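Local coordinates for protein pollen receptor-like kinase 3 (Arabidopsis thaliana, PDB 5WLS) that probably relays extracellular signals in pollen as a receptor-like serine/threonine kinase, through a leucine-rich-repeat ectodomain structurally similar to the SERK co-receptors, at residues F7-N12 with N19-G24; D26-K31 with I35-G40; E2-F7 with L62-N67; A132-L137 with E141-Q146. All coordinates share one frame; numbering follows the deposited sequence.

Contact 1 (F7-N12 with N19-G24). With NAG (2-acetamido-2-deoxy-beta-D-glucopyranose), chain E.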
# COMPACT_ATOMS: atom_id res chain seq x y z
N PHE A 7 -4.34 20.25 -7.05
CA PHE A 7 -3.27 19.77 -7.91
C PHE A 7 -3.44 18.28 -8.13
O PHE A 7 -3.38 17.78 -9.26
CB PHE A 7 -1.88 20.02 -7.30
CG PHE A 7 -1.48 21.47 -7.20
CD1 PHE A 7 -2.17 22.47 -7.85
CD2 PHE A 7 -0.36 21.81 -6.45
CE1 PHE A 7 -1.77 23.79 -7.72
CE2 PHE A 7 0.05 23.12 -6.34
CZ PHE A 7 -0.66 24.11 -6.97
N LYS A 8 -3.66 17.55 -7.03
CA LYS A 8 -3.73 16.10 -7.09
C LYS A 8 -4.97 15.63 -7.84
O LYS A 8 -4.93 14.64 -8.57
CB LYS A 8 -3.69 15.52 -5.68
CG LYS A 8 -3.43 14.04 -5.62
CD LYS A 8 -4.72 13.28 -5.39
CE LYS A 8 -4.46 11.80 -5.22
NZ LYS A 8 -5.73 11.05 -5.06
N ARG A 9 -6.09 16.34 -7.66
CA ARG A 9 -7.29 15.99 -8.42
C ARG A 9 -7.11 16.19 -9.92
O ARG A 9 -7.71 15.46 -10.71
CB ARG A 9 -8.47 16.82 -7.93
CG ARG A 9 -9.71 16.65 -8.76
CD ARG A 9 -10.93 16.58 -7.90
NE ARG A 9 -11.01 15.39 -7.06
CZ ARG A 9 -11.89 14.41 -7.25
NH1 ARG A 9 -12.72 14.46 -8.27
NH2 ARG A 9 -11.92 13.37 -6.43
N SER A 10 -6.26 17.13 -10.31
CA SER A 10 -6.14 17.53 -11.71
C SER A 10 -5.10 16.70 -12.44
O SER A 10 -4.17 17.23 -13.05
CB SER A 10 -5.81 19.02 -11.79
OG SER A 10 -5.79 19.47 -13.13
N VAL A 11 -5.23 15.37 -12.38
CA VAL A 11 -4.38 14.52 -13.20
C VAL A 11 -5.20 13.85 -14.30
O VAL A 11 -5.13 14.26 -15.46
CB VAL A 11 -3.57 13.53 -12.33
CG1 VAL A 11 -4.45 12.55 -11.52
CG2 VAL A 11 -2.59 12.80 -13.21
N ASN A 12 -6.00 12.83 -13.96
CA ASN A 12 -6.87 12.15 -14.91
C ASN A 12 -7.89 11.29 -14.18
O ASN A 12 -7.53 10.28 -13.56
CB ASN A 12 -6.07 11.31 -15.90
CG ASN A 12 -5.77 12.05 -17.19
OD1 ASN A 12 -6.63 12.73 -17.73
ND2 ASN A 12 -4.54 11.92 -17.67
N ASN A 19 -16.72 16.09 -6.30
CA ASN A 19 -17.64 17.12 -6.79
C ASN A 19 -18.33 17.74 -5.57
O ASN A 19 -19.38 17.28 -5.12
CB ASN A 19 -18.68 16.57 -7.76
CG ASN A 19 -19.02 17.58 -8.85
OD1 ASN A 19 -18.47 18.68 -8.87
ND2 ASN A 19 -19.93 17.21 -9.75
N SER A 20 -17.70 18.80 -5.05
CA SER A 20 -16.42 19.19 -5.62
C SER A 20 -15.30 19.49 -4.65
O SER A 20 -15.51 19.72 -3.46
CB SER A 20 -16.58 20.42 -6.51
OG SER A 20 -15.30 20.95 -6.85
N TRP A 21 -14.10 19.53 -5.22
CA TRP A 21 -12.89 19.94 -4.51
C TRP A 21 -12.54 21.36 -4.95
O TRP A 21 -11.50 21.63 -5.56
CB TRP A 21 -11.76 18.95 -4.78
CG TRP A 21 -11.92 17.62 -4.09
CD1 TRP A 21 -13.04 17.14 -3.47
CD2 TRP A 21 -10.91 16.61 -3.91
NE1 TRP A 21 -12.80 15.90 -2.94
CE2 TRP A 21 -11.50 15.55 -3.19
CE3 TRP A 21 -9.57 16.50 -4.29
CZ2 TRP A 21 -10.79 14.40 -2.85
CZ3 TRP A 21 -8.87 15.35 -3.95
CH2 TRP A 21 -9.48 14.32 -3.24
N ARG A 22 -13.46 22.26 -4.64
CA ARG A 22 -13.38 23.64 -5.11
C ARG A 22 -12.16 24.33 -4.52
O ARG A 22 -11.92 24.28 -3.31
CB ARG A 22 -14.66 24.39 -4.74
N THR A 23 -11.40 24.99 -5.39
CA THR A 23 -10.10 25.54 -5.02
C THR A 23 -10.20 26.66 -3.98
O THR A 23 -9.20 26.97 -3.33
CB THR A 23 -9.38 26.06 -6.27
OG1 THR A 23 -9.64 25.17 -7.36
CG2 THR A 23 -7.88 26.14 -6.04
N GLY A 24 -11.37 27.27 -3.81
CA GLY A 24 -11.49 28.35 -2.86
C GLY A 24 -12.29 28.02 -1.61
O GLY A 24 -12.82 28.92 -0.96
C1 NAG E . -4.05 12.56 -18.87
C2 NAG E . -3.02 11.70 -19.60
C3 NAG E . -2.40 12.50 -20.74
C4 NAG E . -3.50 13.02 -21.67
C5 NAG E . -4.56 13.79 -20.88
C6 NAG E . -5.75 14.18 -21.72
C7 NAG E . -2.05 10.00 -18.13
C8 NAG E . -0.91 9.65 -17.22
N2 NAG E . -2.00 11.22 -18.69
O3 NAG E . -1.49 11.68 -21.46
O4 NAG E . -2.93 13.87 -22.66
O5 NAG E . -5.06 12.98 -19.80
O6 NAG E . -6.96 14.08 -20.99
O7 NAG E . -2.97 9.22 -18.35

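Contact 2 (D26-K31 with I35-G40)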
# COMPACT_ATOMS: atom_id res chain seq x y z
N ASP A 26 -12.56 25.36 2.05
CA ASP A 26 -11.78 24.58 3.01
C ASP A 26 -12.15 23.11 2.90
O ASP A 26 -13.34 22.77 2.93
CB ASP A 26 -12.01 25.09 4.43
CG ASP A 26 -11.54 24.12 5.48
OD1 ASP A 26 -10.31 23.93 5.60
OD2 ASP A 26 -12.39 23.54 6.19
N PRO A 27 -11.17 22.20 2.79
CA PRO A 27 -11.49 20.78 2.57
C PRO A 27 -12.01 20.06 3.79
O PRO A 27 -12.44 18.91 3.66
CB PRO A 27 -10.15 20.19 2.11
CG PRO A 27 -9.13 21.06 2.75
CD PRO A 27 -9.72 22.45 2.77
N CYS A 28 -12.00 20.68 4.97
CA CYS A 28 -12.55 20.06 6.18
C CYS A 28 -13.91 20.62 6.56
O CYS A 28 -14.43 20.27 7.62
CB CYS A 28 -11.57 20.18 7.35
SG CYS A 28 -9.92 19.59 7.02
N ASN A 29 -14.53 21.44 5.71
CA ASN A 29 -15.88 21.93 5.99
C ASN A 29 -16.92 20.81 6.02
O ASN A 29 -18.04 21.05 6.48
CB ASN A 29 -16.27 22.98 4.94
CG ASN A 29 -16.31 22.42 3.53
OD1 ASN A 29 -16.14 21.22 3.30
ND2 ASN A 29 -16.54 23.30 2.56
N GLY A 30 -16.57 19.62 5.54
CA GLY A 30 -17.48 18.49 5.51
C GLY A 30 -18.11 18.25 4.15
O GLY A 30 -18.80 17.24 3.98
N LYS A 31 -17.89 19.14 3.19
CA LYS A 31 -18.43 18.98 1.85
C LYS A 31 -17.51 18.19 0.93
O LYS A 31 -17.98 17.60 -0.04
CB LYS A 31 -18.72 20.35 1.22
CG LYS A 31 -19.55 21.27 2.09
CD LYS A 31 -20.99 20.79 2.21
CE LYS A 31 -21.83 21.80 2.97
NZ LYS A 31 -21.96 23.08 2.23
N ILE A 35 -12.55 13.01 1.86
CA ILE A 35 -11.46 13.55 2.65
C ILE A 35 -11.73 13.45 4.14
O ILE A 35 -12.85 13.68 4.61
CB ILE A 35 -11.04 14.95 2.18
CG1 ILE A 35 -10.39 14.57 0.87
CG2 ILE A 35 -10.05 15.66 3.12
CD1 ILE A 35 -9.74 15.75 0.14
N TYR A 36 -10.69 13.04 4.85
CA TYR A 36 -10.68 12.93 6.29
C TYR A 36 -9.79 14.03 6.86
O TYR A 36 -8.77 14.40 6.27
CB TYR A 36 -10.16 11.56 6.72
CG TYR A 36 -10.99 10.38 6.24
CD1 TYR A 36 -12.35 10.33 6.47
CD2 TYR A 36 -10.40 9.28 5.61
CE1 TYR A 36 -13.12 9.26 6.05
CE2 TYR A 36 -11.16 8.20 5.19
CZ TYR A 36 -12.52 8.20 5.42
OH TYR A 36 -13.28 7.14 5.01
N CYS A 37 -10.19 14.53 8.02
CA CYS A 37 -9.49 15.64 8.64
C CYS A 37 -9.32 15.34 10.12
O CYS A 37 -10.26 14.89 10.78
CB CYS A 37 -10.26 16.96 8.46
SG CYS A 37 -10.30 17.58 6.77
N GLN A 38 -8.10 15.58 10.61
CA GLN A 38 -7.86 15.64 12.03
C GLN A 38 -8.49 16.91 12.58
O GLN A 38 -8.21 18.03 12.11
CB GLN A 38 -6.35 15.60 12.34
CG GLN A 38 -5.88 14.25 12.87
CD GLN A 38 -4.38 14.10 12.76
OE1 GLN A 38 -3.62 14.97 13.17
NE2 GLN A 38 -3.94 12.97 12.20
N LYS A 39 -9.40 16.68 13.50
CA LYS A 39 -9.97 17.64 14.42
C LYS A 39 -10.71 18.79 13.76
O LYS A 39 -10.90 19.87 14.36
CB LYS A 39 -8.96 17.98 15.50
CG LYS A 39 -9.08 16.66 16.31
CD LYS A 39 -9.00 17.11 17.80
CE LYS A 39 -8.10 16.47 18.82
NZ LYS A 39 -8.95 15.26 19.21
N GLY A 40 -11.27 18.48 12.61
CA GLY A 40 -12.04 19.41 11.84
C GLY A 40 -11.22 20.54 11.29
O GLY A 40 -11.79 21.55 10.86

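Contact 3 (E2-F7 with L62-N67)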
# COMPACT_ATOMS: atom_id res chain seq x y z
N GLU A 2 -6.19 23.51 0.22
CA GLU A 2 -7.04 23.39 -0.96
C GLU A 2 -6.25 23.25 -2.28
O GLU A 2 -6.60 22.39 -3.11
CB GLU A 2 -8.03 24.56 -1.03
CG GLU A 2 -7.44 25.98 -0.93
CD GLU A 2 -7.02 26.37 0.48
OE1 GLU A 2 -5.87 26.06 0.85
OE2 GLU A 2 -7.83 26.99 1.21
N PRO A 3 -5.16 24.05 -2.52
CA PRO A 3 -4.58 24.08 -3.88
C PRO A 3 -3.77 22.85 -4.26
O PRO A 3 -3.67 22.49 -5.43
CB PRO A 3 -3.69 25.32 -3.84
CG PRO A 3 -3.21 25.38 -2.44
CD PRO A 3 -4.36 24.88 -1.60
N LEU A 4 -3.16 22.22 -3.27
CA LEU A 4 -2.37 21.02 -3.50
C LEU A 4 -3.26 19.80 -3.70
O LEU A 4 -2.96 18.94 -4.54
CB LEU A 4 -1.44 20.81 -2.31
CG LEU A 4 -2.11 20.56 -0.96
CD1 LEU A 4 -1.08 20.28 0.00
CD2 LEU A 4 -2.97 21.66 -0.42
N VAL A 5 -4.32 19.71 -2.90
CA VAL A 5 -5.35 18.70 -3.09
C VAL A 5 -5.98 18.83 -4.48
O VAL A 5 -6.30 17.82 -5.12
CB VAL A 5 -6.38 18.82 -1.95
CG1 VAL A 5 -7.49 17.84 -2.12
CG2 VAL A 5 -5.68 18.58 -0.63
N ARG A 6 -6.13 20.06 -4.99
CA ARG A 6 -6.69 20.10 -6.33
C ARG A 6 -5.62 20.12 -7.42
O ARG A 6 -5.94 19.93 -8.59
CB ARG A 6 -7.63 21.30 -6.51
CG ARG A 6 -8.55 21.10 -7.73
CD ARG A 6 -8.67 22.31 -8.63
NE ARG A 6 -9.87 22.23 -9.47
CZ ARG A 6 -10.01 22.88 -10.62
NH1 ARG A 6 -9.04 23.66 -11.07
NH2 ARG A 6 -11.13 22.76 -11.32
N PHE A 7 -4.34 20.25 -7.05
CA PHE A 7 -3.27 19.77 -7.91
C PHE A 7 -3.44 18.28 -8.13
O PHE A 7 -3.38 17.78 -9.26
CB PHE A 7 -1.88 20.02 -7.30
CG PHE A 7 -1.48 21.47 -7.20
CD1 PHE A 7 -2.17 22.47 -7.85
CD2 PHE A 7 -0.36 21.81 -6.45
CE1 PHE A 7 -1.77 23.79 -7.72
CE2 PHE A 7 0.05 23.12 -6.34
CZ PHE A 7 -0.66 24.11 -6.97
N LEU A 62 1.24 15.76 -2.41
CA LEU A 62 0.81 15.19 -1.14
C LEU A 62 1.78 15.50 -0.00
O LEU A 62 1.39 15.40 1.17
CB LEU A 62 0.63 13.67 -1.26
CG LEU A 62 -0.29 13.11 -2.35
CD1 LEU A 62 -0.30 11.59 -2.28
CD2 LEU A 62 -1.70 13.67 -2.23
N LYS A 63 3.02 15.86 -0.32
CA LYS A 63 3.96 16.27 0.72
C LYS A 63 3.58 17.60 1.35
O LYS A 63 4.00 17.87 2.48
CB LYS A 63 5.38 16.36 0.16
CG LYS A 63 6.12 15.03 0.08
CD LYS A 63 7.38 15.15 -0.76
CE LYS A 63 8.51 15.79 0.04
NZ LYS A 63 9.80 15.78 -0.71
N ASP A 64 2.80 18.42 0.66
CA ASP A 64 2.39 19.71 1.19
C ASP A 64 1.20 19.59 2.16
O ASP A 64 0.71 20.62 2.62
CB ASP A 64 2.05 20.66 0.05
CG ASP A 64 3.24 20.97 -0.84
OD1 ASP A 64 4.39 20.88 -0.35
OD2 ASP A 64 3.02 21.28 -2.03
N LEU A 65 0.75 18.37 2.47
CA LEU A 65 -0.18 18.09 3.56
C LEU A 65 0.61 17.51 4.72
O LEU A 65 0.94 16.32 4.71
CB LEU A 65 -1.28 17.13 3.13
CG LEU A 65 -2.04 17.42 1.84
CD1 LEU A 65 -2.94 16.26 1.45
CD2 LEU A 65 -2.92 18.61 2.26
N PRO A 66 0.91 18.29 5.77
CA PRO A 66 1.87 17.83 6.78
C PRO A 66 1.32 16.79 7.74
O PRO A 66 2.12 16.11 8.39
CB PRO A 66 2.25 19.12 7.52
CG PRO A 66 1.05 19.99 7.38
CD PRO A 66 0.47 19.68 6.02
N ASN A 67 0.01 16.64 7.87
CA ASN A 67 -0.54 15.65 8.78
C ASN A 67 -1.32 14.57 8.05
O ASN A 67 -2.13 13.87 8.66
CB ASN A 67 -1.42 16.32 9.83
CG ASN A 67 -0.76 17.54 10.45
OD1 ASN A 67 -1.11 18.67 10.13
ND2 ASN A 67 0.26 17.31 11.27

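Contact 4 (A132-L137 with E141-Q146)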
# COMPACT_ATOMS: atom_id res chain seq x y z
N ALA A 132 13.03 -6.32 0.76
CA ALA A 132 13.41 -6.80 2.08
C ALA A 132 13.08 -5.79 3.17
O ALA A 132 12.76 -6.18 4.30
CB ALA A 132 14.90 -7.15 2.11
N SER A 133 13.14 -4.49 2.85
CA SER A 133 12.87 -3.47 3.86
C SER A 133 11.42 -3.50 4.32
O SER A 133 11.13 -3.11 5.46
CB SER A 133 13.22 -2.09 3.31
OG SER A 133 12.48 -1.81 2.13
N LEU A 134 10.51 -3.95 3.46
CA LEU A 134 9.11 -4.09 3.87
C LEU A 134 8.98 -5.04 5.05
O LEU A 134 8.16 -4.81 5.96
CB LEU A 134 8.27 -4.57 2.69
CG LEU A 134 6.75 -4.61 2.89
CD1 LEU A 134 6.21 -3.23 3.21
CD2 LEU A 134 6.08 -5.18 1.64
N MET A 135 9.77 -6.11 5.07
CA MET A 135 9.72 -7.09 6.14
C MET A 135 10.63 -6.73 7.31
O MET A 135 10.81 -7.55 8.22
CB MET A 135 10.10 -8.47 5.59
CG MET A 135 9.34 -8.86 4.33
SD MET A 135 7.55 -8.80 4.52
CE MET A 135 7.23 -10.42 5.24
N GLN A 136 11.20 -5.53 7.31
CA GLN A 136 11.96 -5.01 8.44
C GLN A 136 11.17 -3.97 9.23
O GLN A 136 11.68 -3.45 10.22
CB GLN A 136 13.29 -4.41 7.98
CG GLN A 136 14.32 -5.43 7.51
CD GLN A 136 14.77 -6.37 8.62
OE1 GLN A 136 14.97 -5.95 9.76
NE2 GLN A 136 14.93 -7.64 8.28
N LEU A 137 9.95 -3.65 8.80
CA LEU A 137 9.11 -2.70 9.53
C LEU A 137 8.60 -3.36 10.80
O LEU A 137 7.80 -4.30 10.75
CB LEU A 137 7.95 -2.24 8.65
CG LEU A 137 8.29 -1.50 7.36
CD1 LEU A 137 7.04 -1.27 6.52
CD2 LEU A 137 8.99 -0.18 7.66
N GLU A 141 1.41 -4.11 10.60
CA GLU A 141 0.41 -5.01 11.13
C GLU A 141 -0.34 -5.79 10.06
O GLU A 141 -0.62 -6.98 10.25
CB GLU A 141 -0.59 -4.24 12.00
CG GLU A 141 0.11 -3.22 12.89
CD GLU A 141 -0.85 -2.42 13.75
OE1 GLU A 141 -0.37 -1.67 14.63
OE2 GLU A 141 -2.08 -2.56 13.57
N GLU A 142 -0.64 -5.16 8.92
CA GLU A 142 -1.41 -5.80 7.86
C GLU A 142 -0.70 -5.58 6.54
O GLU A 142 -0.52 -4.44 6.10
CB GLU A 142 -2.83 -5.22 7.81
CG GLU A 142 -3.61 -5.50 9.08
CD GLU A 142 -4.78 -4.55 9.26
OE1 GLU A 142 -4.77 -3.79 10.25
OE2 GLU A 142 -5.69 -4.57 8.41
N LEU A 143 -0.31 -6.68 5.89
CA LEU A 143 0.38 -6.63 4.60
C LEU A 143 -0.34 -7.56 3.64
O LEU A 143 -0.28 -8.79 3.80
CB LEU A 143 1.85 -7.00 4.73
CG LEU A 143 2.61 -7.09 3.41
CD1 LEU A 143 2.62 -5.73 2.70
CD2 LEU A 143 4.03 -7.60 3.60
N HIS A 144 -1.01 -6.99 2.65
CA HIS A 144 -1.75 -7.76 1.66
C HIS A 144 -1.17 -7.48 0.29
O HIS A 144 -1.23 -6.35 -0.20
CB HIS A 144 -3.25 -7.43 1.71
CG HIS A 144 -3.92 -7.86 2.98
ND1 HIS A 144 -5.24 -7.58 3.26
CD2 HIS A 144 -3.45 -8.55 4.05
CE1 HIS A 144 -5.55 -8.08 4.44
NE2 HIS A 144 -4.48 -8.68 4.94
N MET A 145 -0.60 -8.52 -0.34
CA MET A 145 0.10 -8.40 -1.61
C MET A 145 -0.39 -9.45 -2.60
O MET A 145 0.28 -9.68 -3.62
CB MET A 145 1.61 -8.54 -1.42
CG MET A 145 2.24 -7.53 -0.48
SD MET A 145 4.03 -7.74 -0.38
CE MET A 145 4.57 -6.45 -1.50
N GLN A 146 -1.51 -10.10 -2.32
CA GLN A 146 -1.96 -11.21 -3.15
C GLN A 146 -2.31 -10.75 -4.56
O GLN A 146 -2.67 -9.59 -4.78
CB GLN A 146 -3.17 -11.89 -2.51
CG GLN A 146 -4.46 -11.10 -2.58
CD GLN A 146 -4.67 -10.22 -1.37
OE1 GLN A 146 -3.71 -9.86 -0.68
NE2 GLN A 146 -5.92 -9.85 -1.11

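Contact 1 (F7-N12 with N19-G24)
R9 and W21 mark the closest approach of the two backbones, with R9 CA 7.9 Å from W21 CA, where the end of helix 3-9 passes the irregular segment N19-G24. The contact is a cation-pi pair. R9 CZ lies 4.2 Å from the centroid of the W21 six-membered ring and only 13° off its normal. The guanidinium is not laid flat on the indole, because the two planes are 59° apart. R9 NE dips deepest, 3.3 Å from W21 CE3 and towards the rim of the ring, while NH2 stands further off over CZ2. R9 starts with CG anti to the backbone N (chi1 173°) and then bends at chi2 and chi3, which folds the chain back over the ring face. Its NH1 also donates to D17 O, fixing the far end of the group. An alanine at W21 removes the aromatic face under R9, and the guanidinium would probably be freer to swing about its D17 bond. Past the helix, S10 centres an inverse gamma turn that leads to N12, whose ND2 is bonded to NAG C1 at 1.4 Å, an N-linked glycan. W21 itself is buried at the N-terminal end of the leucine-rich-repeat solenoid: NE1 donates to F33 O, the ring stacks with W32, and V5 of helix 3-9 and V48, just beyond strand 42-47, pack against it.

Contact 2 (D26-K31 with I35-G40)
C28 and C37 form the disulfide of the N-terminal cap of this leucine-rich-repeat solenoid, tying the loop D26-K31 to strand 35-38. The covalent link comes first: C28 SG to C37 SG is 2.1 Å, with a chi3 of -85°, close to the relaxed right-angled twist of an unstrained bridge. Both sulfurs stand anti to their own carbonyl carbons, which brings the two side chains together across the gap between loop and strand. Packing is modest beside it. P27 O sits 4.1 Å from I35 CG2, and the C28 CB is 3.8 Å from G40 O, where the chain turns beyond the strand. V43 of strand 42-47 touches P27, C28 and I35, so the loop and the outermost strand share a neighbour on the next strand of the sheet.

No hydrogen bond crosses between the two segments. Polar bonds instead shape the loop from within: D26 to N29 is a type I turn, and D26 OD2 takes a weak bond from C28 N, helping to place the cysteine. An Asx turn follows, in which K31 N donates to N29 OD1 at 2.7 Å, arriving from above the side-chain carbonyl plane, 48° out of it.

Contact 3 (E2-F7 with L62-N67)
L4 and L65 carry this contact, which packs helix 3-9 of the N-terminal capping region against the turn that follows helix 59-63 in the leucine-rich-repeat solenoid. The two leucines slant across one another and meet through their methyls, L4 CD1 lying 3.4 Å from L65 CD2. L65 CD2 lies against the flank of the L4 isopropyl group, 3.9 Å from L4 CG and 4.1 Å from L4 CD2, and does not merely graze one branch.

L4 reaches this place in an uncommon rotamer for a helical leucine: CG stands between the backbone N and the carbonyl carbon (chi1 63°), and the side chain extends from the helix towards L65. L65 is turned the other way, its CG anti to its carbonyl carbon (chi1 -49°), which carries both methyls back towards the helix. D64 flanks the L4 end, where the modelled spacing is too short to be trusted in detail, so the exact place of L4 CD1 is doubtful. With an alanine in place of L4, both branches are gone, and the L65 CD2 methyl would probably lose its main partner on the helix, opening a gap in a buried interface.

V5, one residue on, comes at L65 from a different direction, the two side chains crossing at about a right angle. W21 and W32 pack on V5, and V43 of strand 42-47 packs on L65, so the contact belongs to the hydrophobic core of the cap. V5 presents one branch to both methyls of L65: V5 CG2 lies 4.0 Å from L65 CD2 and 4.1 Å from L65 CD1.

Contact 4 (A132-L137 with E141-Q146)
L134 and L143 meet through methyls alone, and no ring or other flat group enters the contact. The imidazole of H144, between L143 and M145 in the chain, belongs to the other side of the strand: its ring meets that of F120 with the planes about 50° apart, and its NE2 is hydrogen-bonded to S166 OG. Inside, the two leucines point at each other tip to tip. L134 CD2 touches both branches of L143, lying 3.7 Å from L143 CD1 and equally near CD2. Both residues hold CG anti to the backbone N, and with chi1 at -173° and 175° the two chains reach out from opposite sides of the core. M145 approaches L134 the same way, M145 CE lying 3.7 Å from L134 CD2, so that single methyl is shared by two strand-side residues. M135 differs: it bends at chi2 and chi3 and crosses L143 at about a right angle, putting M135 SD 3.8 Å from L143 CD2.

This is the interior packing of a leucine-rich repeat, with the segment after strand 125-127 facing strand 142-144 across the solenoid core. L143 also touches V119 and L167 of the adjacent parallel strands 118-120 and 166-168, which stack the same core along the sheet.

From the N terminus, contact 3 opens first and closes last of the first three, joining helix 3-9 of the cap to the segment after helix 59-63. Within that span lie contacts 1 and 2 in series: the first closes a short loop from the helix end to N19-G24, the second closes an even shorter one ahead of strand 35-38. The three touch one another, with W21 against I35 and V5, and I35 against V5, so helix, loop and edge strand share one core. Contact 4 comes later, closing a short loop of its own on the opposite side of the chain's centre, its nearest atoms about 14 Å from contact 2. Both reach the long sheet, which connects cap and repeats.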